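PDB 3BKN: bacterioferritin from Mycobacterium smegmatis str. MC2 155, which probably stores iron, oxidising ferrous ions with dioxygen at a dinuclear centre and depositing ferric mineral inside a 24-subunit shell that also carries heme b. Local coordinates for residues A[21-26]-A[72-77]; A[37-42]-A[153-158]. One frame throughout, in Å; residues are numbered along the deposited sequence.

Contact 1 (A[21-26]-A[72-77]). With HEM (protoporphyrin IX containing Fe), chain T.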
loop_
_atom_site.group_PDB
_atom_site.type_symbol
_atom_site.label_atom_id
_atom_site.label_comp_id
_atom_site.label_asym_id
_atom_site.label_seq_id
_atom_site.Cartn_x
_atom_site.Cartn_y
_atom_site.Cartn_z
ATOM N N ALA A 21 22.560 -17.518 -42.522
ATOM C CA ALA A 21 21.189 -17.606 -42.009
ATOM C C ALA A 21 20.684 -16.261 -41.425
ATOM O O ALA A 21 19.552 -15.885 -41.662
ATOM C CB ALA A 21 21.007 -18.754 -41.025
ATOM N N ILE A 22 21.513 -15.506 -40.714
ATOM C CA ILE A 22 21.026 -14.226 -40.188
ATOM C C ILE A 22 20.461 -13.378 -41.331
ATOM O O ILE A 22 19.339 -12.878 -41.235
ATOM C CB ILE A 22 22.130 -13.414 -39.532
ATOM C CG1 ILE A 22 22.603 -14.086 -38.284
ATOM C CG2 ILE A 22 21.685 -11.942 -39.245
ATOM C CD1 ILE A 22 23.980 -13.626 -37.923
ATOM N N ASN A 23 21.253 -13.224 -42.395
ATOM C CA ASN A 23 20.881 -12.384 -43.501
ATOM C C ASN A 23 19.659 -12.958 -44.212
ATOM O O ASN A 23 18.713 -12.223 -44.533
ATOM C CB ASN A 23 22.076 -12.182 -44.421
ATOM C CG ASN A 23 23.176 -11.293 -43.774
ATOM O OD1 ASN A 23 23.254 -11.175 -42.533
ATOM N ND2 ASN A 23 24.031 -10.685 -44.609
ATOM N N GLN A 24 19.621 -14.282 -44.393
ATOM C CA GLN A 24 18.529 -14.856 -45.169
ATOM C C GLN A 24 17.207 -14.667 -44.461
ATOM O O GLN A 24 16.256 -14.148 -45.067
ATOM C CB GLN A 24 18.765 -16.310 -45.523
ATOM C CG GLN A 24 17.936 -16.752 -46.735
ATOM C CD GLN A 24 18.337 -18.152 -47.214
ATOM O OE1 GLN A 24 19.378 -18.323 -47.892
ATOM N NE2 GLN A 24 17.532 -19.161 -46.853
ATOM N N TYR A 25 17.156 -15.075 -43.189
ATOM C CA TYR A 25 15.979 -14.866 -42.346
ATOM C C TYR A 25 15.613 -13.398 -42.196
ATOM O O TYR A 25 14.459 -13.013 -42.396
ATOM C CB TYR A 25 16.209 -15.426 -40.965
ATOM C CG TYR A 25 16.083 -16.919 -40.854
ATOM C CD1 TYR A 25 14.837 -17.549 -41.050
ATOM C CD2 TYR A 25 17.160 -17.696 -40.496
ATOM C CE1 TYR A 25 14.691 -18.899 -40.928
ATOM C CE2 TYR A 25 17.035 -19.072 -40.359
ATOM C CZ TYR A 25 15.796 -19.672 -40.564
ATOM O OH TYR A 25 15.625 -21.059 -40.413
ATOM N N PHE A 26 16.583 -12.553 -41.869
ATOM C CA PHE A 26 16.237 -11.180 -41.624
ATOM C C PHE A 26 15.562 -10.574 -42.821
ATOM O O PHE A 26 14.513 -9.942 -42.668
ATOM C CB PHE A 26 17.396 -10.310 -41.126
ATOM C CG PHE A 26 16.933 -8.979 -40.557
ATOM C CD1 PHE A 26 16.437 -8.895 -39.250
ATOM C CD2 PHE A 26 16.918 -7.823 -41.347
ATOM C CE1 PHE A 26 15.978 -7.707 -38.760
ATOM C CE2 PHE A 26 16.476 -6.660 -40.841
ATOM C CZ PHE A 26 16.017 -6.602 -39.559
ATOM N N GLN A 72 34.051 -12.531 -42.723
ATOM C CA GLN A 72 34.088 -11.961 -44.056
ATOM C C GLN A 72 33.213 -12.732 -45.029
ATOM O O GLN A 72 32.616 -12.133 -45.940
ATOM C CB GLN A 72 35.505 -11.824 -44.624
ATOM C CG GLN A 72 35.562 -11.113 -46.011
ATOM C CD GLN A 72 35.271 -9.585 -45.959
ATOM O OE1 GLN A 72 36.022 -8.809 -45.359
ATOM N NE2 GLN A 72 34.194 -9.162 -46.612
ATOM N N ARG A 73 33.136 -14.051 -44.841
ATOM C CA ARG A 73 32.626 -14.965 -45.854
ATOM C C ARG A 73 31.160 -15.172 -45.614
ATOM O O ARG A 73 30.758 -15.319 -44.479
ATOM C CB ARG A 73 33.421 -16.255 -45.728
ATOM C CG ARG A 73 33.048 -17.390 -46.607
ATOM C CD ARG A 73 33.950 -18.579 -46.312
ATOM N NE ARG A 73 33.755 -19.589 -47.344
ATOM C CZ ARG A 73 34.498 -20.679 -47.457
ATOM N NH1 ARG A 73 35.490 -20.892 -46.590
ATOM N NH2 ARG A 73 34.257 -21.543 -48.440
ATOM N N LEU A 74 30.357 -15.122 -46.684
ATOM C CA LEU A 74 28.922 -15.555 -46.677
ATOM C C LEU A 74 28.682 -16.637 -47.726
ATOM O O LEU A 74 29.347 -16.643 -48.754
ATOM C CB LEU A 74 27.984 -14.403 -47.022
ATOM C CG LEU A 74 27.598 -13.331 -45.998
ATOM C CD1 LEU A 74 26.776 -12.268 -46.708
ATOM C CD2 LEU A 74 26.832 -13.906 -44.780
ATOM N N PHE A 75 27.736 -17.543 -47.486
ATOM C CA PHE A 75 27.336 -18.480 -48.536
ATOM C C PHE A 75 26.328 -17.779 -49.418
ATOM O O PHE A 75 26.043 -16.610 -49.206
ATOM C CB PHE A 75 26.755 -19.760 -47.960
ATOM C CG PHE A 75 27.735 -20.592 -47.172
ATOM C CD1 PHE A 75 29.047 -20.812 -47.644
ATOM C CD2 PHE A 75 27.327 -21.208 -45.965
ATOM C CE1 PHE A 75 29.968 -21.621 -46.931
ATOM C CE2 PHE A 75 28.218 -22.019 -45.225
ATOM C CZ PHE A 75 29.555 -22.234 -45.715
ATOM N N SER A 76 25.801 -18.463 -50.422
ATOM C CA SER A 76 24.797 -17.856 -51.310
ATOM C C SER A 76 23.445 -17.712 -50.668
ATOM O O SER A 76 22.865 -18.695 -50.248
ATOM C CB SER A 76 24.582 -18.719 -52.519
ATOM O OG SER A 76 25.634 -18.475 -53.403
ATOM N N LEU A 77 22.926 -16.500 -50.597
ATOM C CA LEU A 77 21.574 -16.311 -50.125
ATOM C C LEU A 77 20.566 -16.876 -51.114
ATOM O O LEU A 77 20.707 -16.693 -52.304
ATOM C CB LEU A 77 21.306 -14.832 -49.951
ATOM C CG LEU A 77 22.013 -14.289 -48.738
ATOM C CD1 LEU A 77 22.126 -12.812 -48.901
ATOM C CD2 LEU A 77 21.136 -14.637 -47.579
HETATM C CHA HEM T . 20.220 -7.592 -32.439
HETATM C CHB HEM T . 19.669 -6.586 -37.170
HETATM C CHC HEM T . 23.713 -9.060 -38.091
HETATM C CHD HEM T . 24.216 -10.232 -33.397
HETATM C C1A HEM T . 19.698 -7.016 -33.680
HETATM C C2A HEM T . 18.519 -6.159 -33.695
HETATM C C3A HEM T . 18.366 -5.868 -35.108
HETATM C C4A HEM T . 19.474 -6.597 -35.724
HETATM C CMA HEM T . 17.330 -5.031 -35.787
HETATM C CAA HEM T . 17.688 -5.692 -32.536
HETATM C CBA HEM T . 18.637 -5.308 -31.409
HETATM C CGA HEM T . 18.414 -3.908 -30.888
HETATM O O1A HEM T . 18.856 -2.945 -31.545
HETATM O O2A HEM T . 17.814 -3.767 -29.804
HETATM C C1B HEM T . 20.754 -7.219 -37.897
HETATM C C2B HEM T . 20.895 -7.068 -39.346
HETATM C C3B HEM T . 22.115 -7.823 -39.525
HETATM C C4B HEM T . 22.510 -8.271 -38.289
HETATM C CMB HEM T . 20.029 -6.342 -40.329
HETATM C CAB HEM T . 22.792 -8.067 -40.810
HETATM C CBB HEM T . 22.941 -9.301 -41.255
HETATM C C1C HEM T . 24.275 -9.613 -36.872
HETATM C C2C HEM T . 25.517 -10.396 -36.877
HETATM C C3C HEM T . 25.665 -10.733 -35.483
HETATM C C4C HEM T . 24.507 -10.112 -34.825
HETATM C CMC HEM T . 26.445 -10.789 -37.978
HETATM C CAC HEM T . 26.785 -11.536 -34.957
HETATM C CBC HEM T . 26.708 -12.012 -33.749
HETATM C C1D HEM T . 23.096 -9.617 -32.696
HETATM C C2D HEM T . 22.936 -9.743 -31.261
HETATM C C3D HEM T . 21.746 -8.937 -31.035
HETATM C C4D HEM T . 21.384 -8.481 -32.273
HETATM C CMD HEM T . 23.800 -10.510 -30.299
HETATM C CAD HEM T . 21.049 -8.680 -29.737
HETATM C CBD HEM T . 20.889 -10.012 -29.026
HETATM C CGD HEM T . 19.448 -10.429 -28.918
HETATM O O1D HEM T . 19.112 -11.522 -29.408
HETATM O O2D HEM T . 18.654 -9.678 -28.334
HETATM N NA HEM T . 20.250 -7.278 -34.873
HETATM N NB HEM T . 21.719 -7.921 -37.292
HETATM N NC HEM T . 23.696 -9.455 -35.682
HETATM N ND HEM T . 22.177 -8.849 -33.290
HETATM FE FE HEM T . 21.942 -8.398 -35.281
#
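Leu74 and Asn23 meet where the loop following helix 38-64 is laid back along helix 5-34, an illustration of how a long connection packs onto a helix it passes. Just before this point, Gln72 turns to the second subunit and pairs with Leu77 and Phe75 there. Leu74 brings CD1 to 3.8 Å from Asn23 ND2, the two side chains crossing at about a right angle. That amide nitrogen is bonded to Tyr71 O of the second subunit, so the leucine methyl lies beside a polar group already engaged. Phe75 ties its backbone to the same helix through Thr20, one residue ahead of 21-26. Leu77 makes the largest share of the buried surface (71 Å²): CD2 reaches the helix backbone 3.5 Å from Gln24 N and rests 3.6 Å from Gln24 CB. The leucine and glutamine side chains pass one another, pointing opposite ways. With CG anti to its backbone N (chi1 -158°) and an extended chain beyond, Gln24 carries its amide past the leucine, where OE1 accepts from Arg78 N and NE2 donates to Asp90 of helix 83-110.

Another side of the helix faces the heme. Ile22 CD1 approaches ring carbon C2C of HEM to 3.7 Å, and the Phe26 ring receives methyl CMB over one face, offset toward the rim, with CD2 3.6 Å from that carbon. Contacts between 21-26 and 72-77 are thus mainly apolar, while Asn23 gives ND2 to the second subunit and Gln24 both ends of its amide to its own chain, joining loop, heme pocket and dimer partner through one short length of helix.

Contact 2 (A[37-42]-A[153-158]); sequences FTELAE and CVSRPP
Cys153 and Val154 run across the start of helix 38-64, with Phe37 CA 4.6 Å from Val154 CA and Leu40 CA 4.9 Å from Cys153 CA. The carbonyl of Cys153 is directed at the first turn, a small instance of how the N-H groups at a helix start can be met by a remote part of the chain. Its oxygen accepts two weak hydrogen bonds, from Glu39 N at 3.1 Å with a bent N-H...O angle of 120°, and from Leu40 N, longer but straighter at 162°.

Apolar groups close in beside this carbonyl. Cys153 CB touches two side chains, Leu40 CB at 3.7 Å and Phe37 CD1 at 3.8 Å. Val154 CG1 reaches the same ring atom, the two side chains crossing obliquely. Leu83 of helix 83-110 also packs against both Phe37 and Leu40. A more polar margin follows: in Glu39 the bend at chi2 (-37°) turns CD back, and OE2 lies beside Ser155 CB, while a water hydrogen-bonds Thr38 OG1 at 2.7 Å and accepts from Ser155 N. Ser155 OG hydrogen-bonds back to Pro157 O at 2.9 Å, from above the carbonyl plane, across the cis peptide before Pro157.

The tail follows helix 146-151, the short fifth helix, which in ferritins lies about the fourfold axes, consistent with its meeting several subunits. Val154 O and Arg156 exchange hydrogen bonds with neighbouring subunits, and Phe37 packs on Leu140 of one of them. A backbone oxygen held by two weak hydrogen bonds, apolar flanks and one bridging water therefore join the C-terminal tail to a helix start, where the helix dipole would probably favour the carbonyl.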
loop_
_atom_site.group_PDB
_atom_site.type_symbol
_atom_site.label_atom_id
_atom_site.label_comp_id
_atom_site.label_asym_id
_atom_site.label_seq_id
_atom_site.Cartn_x
_atom_site.Cartn_y
_atom_site.Cartn_z
ATOM N N PHE A 37 2.278 -9.811 -44.613
ATOM C CA PHE A 37 2.215 -10.951 -43.697
ATOM C C PHE A 37 2.951 -10.598 -42.423
ATOM O O PHE A 37 3.986 -11.156 -42.091
ATOM C CB PHE A 37 2.778 -12.191 -44.306
ATOM C CG PHE A 37 2.179 -12.523 -45.577
ATOM C CD1 PHE A 37 0.833 -12.759 -45.667
ATOM C CD2 PHE A 37 2.955 -12.575 -46.724
ATOM C CE1 PHE A 37 0.238 -13.079 -46.893
ATOM C CE2 PHE A 37 2.376 -12.868 -47.974
ATOM C CZ PHE A 37 1.008 -13.146 -48.053
ATOM N N THR A 38 2.386 -9.667 -41.691
ATOM C CA THR A 38 3.079 -9.111 -40.580
ATOM C C THR A 38 3.148 -10.100 -39.435
ATOM O O THR A 38 4.172 -10.154 -38.717
ATOM C CB THR A 38 2.406 -7.855 -40.087
ATOM O OG1 THR A 38 1.054 -8.193 -39.795
ATOM C CG2 THR A 38 2.464 -6.733 -41.158
ATOM N N GLU A 39 2.091 -10.874 -39.223
ATOM C CA GLU A 39 2.164 -11.901 -38.164
ATOM C C GLU A 39 3.291 -12.949 -38.417
ATOM O O GLU A 39 4.083 -13.283 -37.500
ATOM C CB GLU A 39 0.791 -12.554 -37.886
ATOM C CG GLU A 39 -0.296 -11.605 -37.297
ATOM C CD GLU A 39 0.222 -10.552 -36.305
ATOM O OE1 GLU A 39 0.923 -10.862 -35.311
ATOM O OE2 GLU A 39 -0.095 -9.378 -36.523
ATOM N N LEU A 40 3.363 -13.451 -39.652
ATOM C CA LEU A 40 4.403 -14.348 -40.023
ATOM C C LEU A 40 5.787 -13.655 -39.927
ATOM O O LEU A 40 6.777 -14.274 -39.530
ATOM C CB LEU A 40 4.126 -14.863 -41.409
ATOM C CG LEU A 40 5.267 -15.720 -41.930
ATOM C CD1 LEU A 40 5.418 -17.023 -41.124
ATOM C CD2 LEU A 40 5.059 -15.983 -43.404
ATOM N N ALA A 41 5.854 -12.364 -40.254
ATOM C CA ALA A 41 7.142 -11.683 -40.234
ATOM C C ALA A 41 7.776 -11.643 -38.861
ATOM O O ALA A 41 8.999 -11.758 -38.775
ATOM C CB ALA A 41 7.069 -10.317 -40.819
ATOM N N GLU A 42 6.950 -11.509 -37.810
ATOM C CA GLU A 42 7.406 -11.498 -36.406
ATOM C C GLU A 42 8.131 -12.844 -36.097
ATOM O O GLU A 42 9.206 -12.855 -35.454
ATOM C CB GLU A 42 6.239 -11.231 -35.413
ATOM C CG GLU A 42 6.061 -9.776 -34.899
ATOM C CD GLU A 42 4.591 -9.407 -34.464
ATOM O OE1 GLU A 42 3.850 -10.223 -33.861
ATOM O OE2 GLU A 42 4.159 -8.262 -34.724
ATOM N N CYS A 153 -1.503 -15.383 -41.736
ATOM C CA CYS A 153 -0.248 -14.719 -41.532
ATOM C C CYS A 153 -0.410 -13.207 -41.486
ATOM O O CYS A 153 0.571 -12.496 -41.331
ATOM C CB CYS A 153 0.695 -15.100 -42.654
ATOM S SG CYS A 153 1.152 -16.785 -42.598
ATOM N N VAL A 154 -1.640 -12.720 -41.661
ATOM C CA VAL A 154 -1.927 -11.291 -41.636
ATOM C C VAL A 154 -2.696 -11.004 -40.358
ATOM O O VAL A 154 -3.251 -11.917 -39.730
ATOM C CB VAL A 154 -2.726 -10.823 -42.890
ATOM C CG1 VAL A 154 -2.001 -11.238 -44.147
ATOM C CG2 VAL A 154 -4.116 -11.403 -42.925
ATOM N N SER A 155 -2.722 -9.744 -39.952
ATOM C CA SER A 155 -3.496 -9.375 -38.778
ATOM C C SER A 155 -4.953 -9.010 -39.131
ATOM O O SER A 155 -5.331 -8.959 -40.305
ATOM C CB SER A 155 -2.803 -8.232 -38.075
ATOM O OG SER A 155 -2.676 -7.171 -38.985
ATOM N N ARG A 156 -5.780 -8.800 -38.105
ATOM C CA ARG A 156 -7.133 -8.315 -38.299
ATOM C C ARG A 156 -7.270 -6.844 -37.825
ATOM O O ARG A 156 -7.256 -6.567 -36.647
ATOM C CB ARG A 156 -8.116 -9.239 -37.585
ATOM C CG ARG A 156 -8.022 -10.703 -38.093
ATOM C CD ARG A 156 -9.017 -11.687 -37.365
ATOM N NE ARG A 156 -10.439 -11.466 -37.731
ATOM C CZ ARG A 156 -11.146 -12.200 -38.612
ATOM N NH1 ARG A 156 -10.618 -13.248 -39.270
ATOM N NH2 ARG A 156 -12.413 -11.877 -38.842
ATOM N N PRO A 157 -7.377 -5.885 -38.748
ATOM C CA PRO A 157 -7.344 -5.926 -40.217
ATOM C C PRO A 157 -5.885 -6.001 -40.726
ATOM O O PRO A 157 -4.950 -5.716 -39.965
ATOM C CB PRO A 157 -7.984 -4.602 -40.589
ATOM C CG PRO A 157 -7.611 -3.660 -39.452
ATOM C CD PRO A 157 -7.540 -4.508 -38.224
ATOM N N PRO A 158 -5.663 -6.452 -41.964
ATOM C CA PRO A 158 -4.256 -6.583 -42.387
ATOM C C PRO A 158 -3.445 -5.274 -42.324
ATOM O O PRO A 158 -3.920 -4.218 -42.739
ATOM C CB PRO A 158 -4.372 -7.102 -43.825
ATOM C CG PRO A 158 -5.712 -7.823 -43.849
ATOM C CD PRO A 158 -6.598 -6.953 -42.986
HETATM O O HOH W 1 -0.956 -7.935 -41.634
#

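Followed from the N terminus, the chain supplies 21-26 from helix 5-34 and then 37-42 from the start of helix 38-64, the next helix along. The loop beyond that helix returns to the first at 72-77, so contact 1 closes a loop with 45 residues between its segments. Contact 2 opens within that loop and is completed only after the remaining helices, when the tail reaches 153-158 with 110 residues intervening. The two closures therefore cross. Their centres lie 24 Å apart and their nearest atoms about 7 Å, without touching: contact 1 ties the long connection to the heme side of the bundle, contact 2 the C-terminal tail to one bundle end.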